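Local coordinates for amino acid adenylation domain-containing protein (Bacillus stratosphericus LAMA 585, PDB 6ULY), which selects a keto acid in a nonribosomal depsipeptide synthetase and activates it as its acyl adenylate, at the interface of chains A and B. Sequence-based numbering; all coordinates share one arbitrary frame. Chains: chain A/B, Amino acid adenylation domain-containing protein.

Contact 1: the interface of chains A and B. Residues chain A 504, 540, 542; chain B 504, 540, 542.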
# COMPACT_ATOMS: atom_id res chain seq x y z
N ILE A 504 8.39 7.77 -16.55
CA ILE A 504 7.72 8.55 -17.63
C ILE A 504 8.49 9.88 -17.74
O ILE A 504 8.48 10.63 -16.74
CB ILE A 504 6.23 8.78 -17.30
CG1 ILE A 504 5.68 7.69 -16.38
CG2 ILE A 504 5.41 8.91 -18.57
CD1 ILE A 504 5.83 6.29 -16.92
N ILE A 540 9.63 6.07 -21.20
CA ILE A 540 8.49 6.46 -22.07
C ILE A 540 8.60 7.97 -22.31
O ILE A 540 8.54 8.72 -21.32
CB ILE A 540 7.14 6.09 -21.42
CG1 ILE A 540 6.78 4.62 -21.67
CG2 ILE A 540 6.04 7.02 -21.88
CD1 ILE A 540 6.12 3.94 -20.48
N VAL A 542 7.08 11.53 -23.32
CA VAL A 542 5.79 12.25 -23.49
C VAL A 542 6.08 13.73 -23.78
O VAL A 542 6.70 14.39 -22.92
CB VAL A 542 4.88 12.09 -22.26
CG1 VAL A 542 3.53 12.77 -22.45
CG2 VAL A 542 4.70 10.63 -21.88
N ILE B 504 -1.35 5.19 -19.42
CA ILE B 504 -0.41 4.94 -20.55
C ILE B 504 -1.14 4.12 -21.61
O ILE B 504 -1.19 2.89 -21.46
CB ILE B 504 0.85 4.20 -20.06
CG1 ILE B 504 1.69 5.04 -19.10
CG2 ILE B 504 1.68 3.72 -21.25
CD1 ILE B 504 2.80 4.27 -18.45
N ILE B 540 -1.75 9.54 -21.64
CA ILE B 540 -0.42 9.46 -22.33
C ILE B 540 -0.58 8.56 -23.55
O ILE B 540 -0.75 7.34 -23.36
CB ILE B 540 0.66 8.94 -21.36
CG1 ILE B 540 1.05 9.99 -20.32
CG2 ILE B 540 1.88 8.45 -22.14
CD1 ILE B 540 1.40 9.41 -18.97
N VAL B 542 1.03 6.51 -26.48
CA VAL B 542 2.33 5.95 -26.97
C VAL B 542 2.03 4.99 -28.12
O VAL B 542 1.20 4.08 -27.93
CB VAL B 542 3.10 5.25 -25.83
CG1 VAL B 542 4.31 4.49 -26.36
CG2 VAL B 542 3.52 6.23 -24.75
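A:Ile504, A:Ile540 and A:Val542 meet the same three residues of chain B in a wholly apolar, two-fold homotypic patch that helps hold the two copies together in the deposited assembly, which need not be the biological one. The residues lie on strands 502-509 and 539-543, in the small C-terminal subdomain of the adenylation fold. The shortest approach in the patch is between methyls, A:Val542 CG2 against B:Ile540 CG2 at 3.6 Å, with these side chains nearly perpendicular. In A:Val542 CG1 stands anti to the backbone N (chi1 -177°), which leaves CG2, beside that N, as the branch turned to chain B. The symmetry-related pair, A:Ile540 CG2 and B:Val542 CG2, sits slightly wider at 3.9 Å. Both Ile540 residues present the short CG2 branch to the partner valine, while CD1 serves neighbouring isoleucines. B:Ile504 extends fully, CD1 anti to CA (chi2 171°), and its terminal methyl reaches two chain A residues: B:Ile504 CD1 meets A:Ile540 CD1 tip to tip at 3.9 Å and also faces the tip of A:Ile504. The two Ile504 side chains are turned differently, so the symmetry is only approximate here. Van der Waals packing carries the patch, without polar contacts. A:Ile504 and B:Ile540 pass at a slant, with A:Ile504 CG2 4.1 Å from B:Ile540 CD1.

Contact 2: the interface of chains A and B. Residues chain A 512, 514-515, 518; chain B 514-515, 518.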
# COMPACT_ATOMS: atom_id res chain seq x y z
N TYR A 512 7.61 21.88 -31.71
CA TYR A 512 6.44 20.98 -31.67
C TYR A 512 5.99 20.70 -33.11
O TYR A 512 4.93 21.18 -33.55
CB TYR A 512 5.35 21.53 -30.73
CG TYR A 512 4.37 20.47 -30.30
CD1 TYR A 512 3.57 19.82 -31.24
CD2 TYR A 512 4.26 20.06 -28.98
CE1 TYR A 512 2.68 18.82 -30.88
CE2 TYR A 512 3.37 19.06 -28.60
CZ TYR A 512 2.58 18.44 -29.56
OH TYR A 512 1.69 17.46 -29.20
N PRO A 514 5.65 17.08 -35.62
CA PRO A 514 5.54 15.64 -35.33
C PRO A 514 6.83 14.83 -35.55
O PRO A 514 7.17 14.01 -34.70
CB PRO A 514 4.40 15.16 -36.26
CG PRO A 514 4.19 16.27 -37.28
CD PRO A 514 4.62 17.53 -36.57
N ALA A 515 7.53 15.03 -36.67
CA ALA A 515 8.80 14.31 -36.94
C ALA A 515 9.84 14.69 -35.88
O ALA A 515 10.53 13.79 -35.35
CB ALA A 515 9.30 14.59 -38.34
N MET A 518 9.09 12.91 -32.63
CA MET A 518 9.38 11.46 -32.69
C MET A 518 10.89 11.23 -32.67
O MET A 518 11.33 10.27 -32.02
CB MET A 518 8.72 10.84 -33.93
CG MET A 518 7.23 10.66 -33.73
SD MET A 518 6.39 9.96 -35.16
CE MET A 518 7.14 8.32 -35.19
N PRO B 514 4.51 10.36 -39.30
CA PRO B 514 4.54 11.26 -38.13
C PRO B 514 3.27 12.06 -37.79
O PRO B 514 2.81 12.01 -36.65
CB PRO B 514 5.67 12.25 -38.51
CG PRO B 514 6.60 11.46 -39.42
CD PRO B 514 5.70 10.49 -40.16
N ALA B 515 2.75 12.81 -38.77
CA ALA B 515 1.52 13.63 -38.62
C ALA B 515 0.30 12.73 -38.44
O ALA B 515 -0.57 13.09 -37.65
CB ALA B 515 1.36 14.55 -39.81
N MET B 518 0.60 11.42 -34.77
CA MET B 518 0.49 12.56 -33.82
C MET B 518 -0.98 12.97 -33.61
O MET B 518 -1.34 13.30 -32.46
CB MET B 518 1.28 13.77 -34.33
CG MET B 518 1.72 14.71 -33.22
SD MET B 518 2.02 16.39 -33.81
CE MET B 518 0.37 16.87 -34.31
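A:Pro514 and B:Pro514 meet CB to CB across the two-fold at 3.9 Å, and bury more surface than any other residue of this apolar patch. Around this pair the methionine thioethers close in. B:Met518 lays its sulphur SD against A:Pro514 CB at 3.6 Å, the side chain running obliquely to the ring. In the opposite sense A:Met518 SD touches the backbone carbon B:Pro514 CA at 3.7 Å, its chain nearly perpendicular to the proline. The two methionines reach their targets by different routes: in B:Met518 CG is anti to the backbone N (chi1 -155°), whereas in A:Met518 it is beside that N (chi1 -76°). Further out, each Ala515 backbone backs the opposite proline, with A:Pro514 CG 4.0 Å from B:Ala515 CA. Helix 514-532 positions the proline, alanine and methionine: each proline begins it, and Met518 follows one turn later on the same flank, so the two helix starts abut. A:Tyr512 comes from the loop just ahead of the helix, its CG anti to the backbone N (chi1 -161°), and brings CE1 to 3.9 Å from B:Met518 SD.

Contact 3: the interface of chains A and B. Residues chain A 116, 120, 185-187, 422, 424; chain B 426, 429-430.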
# COMPACT_ATOMS: atom_id res chain seq x y z
N HIS A 116 -14.30 1.07 5.04
CA HIS A 116 -13.22 0.39 5.75
C HIS A 116 -13.11 0.89 7.18
O HIS A 116 -13.17 0.11 8.13
CB HIS A 116 -11.90 0.58 5.00
CG HIS A 116 -10.71 0.06 5.75
ND1 HIS A 116 -10.31 -1.26 5.68
CD2 HIS A 116 -9.85 0.67 6.59
CE1 HIS A 116 -9.24 -1.43 6.44
NE2 HIS A 116 -8.94 -0.27 7.01
N LEU A 120 -13.89 -0.95 10.60
CA LEU A 120 -12.80 -1.12 11.57
C LEU A 120 -13.22 -0.64 12.95
O LEU A 120 -12.78 -1.20 13.96
CB LEU A 120 -11.56 -0.36 11.09
CG LEU A 120 -10.28 -0.64 11.87
CD1 LEU A 120 -9.90 -2.12 11.75
CD2 LEU A 120 -9.14 0.25 11.39
N MET A 185 -6.03 1.80 1.47
CA MET A 185 -7.01 2.14 2.48
C MET A 185 -6.37 3.04 3.54
O MET A 185 -5.22 2.82 3.93
CB MET A 185 -7.58 0.88 3.15
CG MET A 185 -8.55 0.09 2.28
SD MET A 185 -9.99 1.05 1.75
CE MET A 185 -11.07 -0.25 1.14
N PRO A 186 -7.08 4.06 4.01
CA PRO A 186 -6.49 4.94 5.02
C PRO A 186 -6.36 4.24 6.36
O PRO A 186 -7.11 3.31 6.68
CB PRO A 186 -7.48 6.11 5.10
CG PRO A 186 -8.79 5.51 4.71
CD PRO A 186 -8.47 4.43 3.71
N LYS A 187 -5.38 4.67 7.14
CA LYS A 187 -5.19 4.18 8.49
C LYS A 187 -5.85 5.14 9.49
O LYS A 187 -6.20 6.27 9.17
CB LYS A 187 -3.70 4.01 8.81
CG LYS A 187 -2.97 3.13 7.81
CD LYS A 187 -2.15 2.06 8.50
CE LYS A 187 -1.29 1.29 7.50
NZ LYS A 187 -2.10 0.52 6.50
N TYR A 422 -5.12 2.48 14.60
CA TYR A 422 -6.10 1.67 15.30
C TYR A 422 -6.17 0.28 14.69
O TYR A 422 -6.29 0.12 13.47
CB TYR A 422 -7.47 2.36 15.24
CG TYR A 422 -8.56 1.71 16.07
CD1 TYR A 422 -8.41 1.53 17.44
CD2 TYR A 422 -9.75 1.30 15.48
CE1 TYR A 422 -9.40 0.95 18.20
CE2 TYR A 422 -10.75 0.72 16.23
CZ TYR A 422 -10.58 0.54 17.59
OH TYR A 422 -11.58 -0.04 18.32
N ASN A 424 -4.04 -2.11 14.18
CA ASN A 424 -3.04 -2.49 13.19
C ASN A 424 -1.66 -2.49 13.86
O ASN A 424 -0.83 -1.60 13.65
CB ASN A 424 -3.07 -1.57 11.98
CG ASN A 424 -2.26 -2.11 10.82
OD1 ASN A 424 -1.35 -2.90 11.03
ND2 ASN A 424 -2.60 -1.70 9.61
N GLU B 426 -6.58 -4.91 10.88
CA GLU B 426 -7.05 -4.10 9.76
C GLU B 426 -6.97 -4.86 8.45
O GLU B 426 -7.95 -4.90 7.68
CB GLU B 426 -6.24 -2.80 9.70
CG GLU B 426 -6.73 -1.83 8.65
CD GLU B 426 -6.09 -0.46 8.76
OE1 GLU B 426 -5.15 -0.30 9.57
OE2 GLU B 426 -6.53 0.45 8.04
N GLN B 429 -9.64 -7.53 8.14
CA GLN B 429 -10.95 -7.03 7.72
C GLN B 429 -11.02 -6.87 6.21
O GLN B 429 -12.04 -7.21 5.59
CB GLN B 429 -11.22 -5.70 8.41
CG GLN B 429 -12.36 -4.90 7.82
CD GLN B 429 -12.54 -3.58 8.53
OE1 GLN B 429 -12.63 -3.53 9.75
NE2 GLN B 429 -12.58 -2.50 7.76
N GLU B 430 -9.96 -6.35 5.59
CA GLU B 430 -9.99 -6.07 4.16
C GLU B 430 -10.23 -7.33 3.34
O GLU B 430 -10.90 -7.28 2.30
CB GLU B 430 -8.68 -5.41 3.73
CG GLU B 430 -8.49 -3.99 4.24
CD GLU B 430 -7.09 -3.45 3.95
OE1 GLU B 430 -6.20 -4.25 3.60
OE2 GLU B 430 -6.88 -2.22 4.07
O HOH W 1 -5.66 1.82 11.47
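B:Glu426 and A:His116 both hold CG anti to the backbone N (chi1 -175° and 173°), and the glutamate continues extended, which carries its carboxylate from helix 425-431 to the imidazole on helix 109-120 of the partner. A:His116 NE2 donates to B:Glu426 OE2 at 2.7 Å, using the oxygen's anti lone pair, with ring and carboxylate nearly coplanar. The amide A:Asn424 ND2 approaches B:Glu426 OE1 from above the carboxylate plane at 2.9 Å. A water joins B:Glu426 OE1 to the backbone carbonyl of A:Tyr422; with A:His116 on OE2, both oxygens have partners. The ammonium A:Lys187 NZ stands 4.4 Å from B:Glu426 OE1, too far for a salt bridge but near enough perhaps to favour the carboxylate's negative charge. B:Gln429, likewise extended, donates from its amide NE2 to the main-chain A:His116 O at 2.7 Å, 20° off the carbonyl plane. A:Leu120 CD1 packs 4.0 Å from B:Glu426 CA. A:Met185 CB lies over one face of the A:His116 imidazole, 4.1 Å above its centre, with B:Glu426 CG at the ring edge. B:Glu430 OE2 comes to 3.4 Å from A:His116 CE1. This patch links helix 109-120 and nearby loops of chain A to helix 425-431 of chain B, which would fix how the copies face each other if the dimer forms in solution.

Contact 4: the interface of chains A and B. Residues chain A 107, 141-142, 144; chain B 398, 400.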
# COMPACT_ATOMS: atom_id res chain seq x y z
N MET A 107 -20.42 3.61 -5.51
CA MET A 107 -19.37 3.00 -4.69
C MET A 107 -18.00 3.41 -5.21
O MET A 107 -17.22 2.61 -5.74
CB MET A 107 -19.53 1.48 -4.68
CG MET A 107 -18.70 0.77 -3.63
SD MET A 107 -19.38 0.94 -1.97
CE MET A 107 -18.17 0.04 -1.01
N PHE A 141 -27.68 1.19 1.54
CA PHE A 141 -27.86 0.39 0.34
C PHE A 141 -26.53 0.12 -0.35
O PHE A 141 -26.30 -0.98 -0.86
CB PHE A 141 -28.83 1.08 -0.62
CG PHE A 141 -30.25 1.15 -0.11
CD1 PHE A 141 -31.19 0.23 -0.55
CD2 PHE A 141 -30.63 2.12 0.79
CE1 PHE A 141 -32.50 0.29 -0.10
CE2 PHE A 141 -31.94 2.19 1.25
CZ PHE A 141 -32.87 1.27 0.81
N LEU A 142 -25.64 1.11 -0.38
CA LEU A 142 -24.34 0.93 -1.03
C LEU A 142 -23.53 -0.17 -0.35
O LEU A 142 -22.85 -0.96 -1.01
CB LEU A 142 -23.56 2.24 -1.04
CG LEU A 142 -23.73 3.18 -2.23
CD1 LEU A 142 -22.81 4.38 -2.09
CD2 LEU A 142 -23.47 2.46 -3.54
N HIS A 144 -24.84 -2.54 1.64
CA HIS A 144 -25.68 -3.71 1.87
C HIS A 144 -25.62 -4.13 3.34
O HIS A 144 -25.27 -5.26 3.69
CB HIS A 144 -25.26 -4.86 0.95
CG HIS A 144 -25.36 -4.52 -0.51
ND1 HIS A 144 -26.54 -4.65 -1.22
CD2 HIS A 144 -24.44 -4.05 -1.38
CE1 HIS A 144 -26.34 -4.28 -2.47
NE2 HIS A 144 -25.07 -3.91 -2.59
N GLN B 398 -19.79 -3.78 -5.85
CA GLN B 398 -20.62 -3.75 -4.65
C GLN B 398 -20.77 -5.13 -4.01
O GLN B 398 -21.67 -5.33 -3.19
CB GLN B 398 -22.00 -3.16 -4.96
CG GLN B 398 -22.01 -1.64 -5.07
CD GLN B 398 -23.40 -1.06 -5.25
OE1 GLN B 398 -23.59 -0.09 -5.98
NE2 GLN B 398 -24.39 -1.64 -4.57
N GLU B 400 -21.87 -7.83 -5.19
CA GLU B 400 -23.06 -8.54 -5.62
C GLU B 400 -22.68 -9.69 -6.55
O GLU B 400 -21.79 -9.56 -7.39
CB GLU B 400 -24.02 -7.59 -6.34
CG GLU B 400 -24.67 -6.56 -5.43
CD GLU B 400 -25.53 -5.57 -6.20
OE1 GLU B 400 -25.11 -5.13 -7.30
OE2 GLU B 400 -26.62 -5.23 -5.71
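A:His144 and B:Gln398 form the polar link of this patch between two copies of an adenylate-forming enzyme of the AMP-binding family. Hydrogen bonding comes from the glutamine amide: B:Gln398 NE2 donates to the imidazole A:His144 NE2 at 3.1 Å. The acceptor nitrogen lies in the amide plane, whereas the donor stands 29° out of the ring plane. The bond itself is somewhat bent, 145° at the hydrogen. With CG beside the backbone N and the chain extended beyond it (chi2 -174°), B:Gln398 reaches past the histidine toward A:Leu142. The ring has further neighbours. Within chain A the carbonyl A:Phe141 O sits 3.5 Å above the ring plane of A:His144, over its centre, and B:Gln398 CB lies at the ring edge. Charge may also matter: the carboxylate B:Glu400 OE2 approaches A:His144 CE1 at 3.4 Å, its plane inclined to the ring, and could polarise the imidazole without being hydrogen-bonded to it. Apolar contacts flank B:Gln398. The side chains of A:Leu142 and B:Gln398 pass at a slant, the methyl A:Leu142 CD2 coming to 3.9 Å from the amide carbon B:Gln398 CD. Nearer the backbone of B:Gln398, the methylene A:Met107 CB packs against B:Gln398 CG at 4.0 Å.

Contacts 1 and 2 are neighbours, their C-alpha centres about 15 Å apart, and are joined within each chain by helix 514-532, which lies in sequence between strands 502-509 and 539-543. Each brings largely the same set of residues from both copies together. Contacts 3 and 4, with centres about 19 Å apart, lie off that axis and recur with the chains exchanged; residue 107 of contact 4 shortly precedes helix 109-120 of contact 3. Some 34 Å separates the centres of contacts 1 and 3, and 48 Å those of contacts 2 and 3. The copies are thus joined at widely separated places, though the structure alone does not show whether the dimer forms in solution.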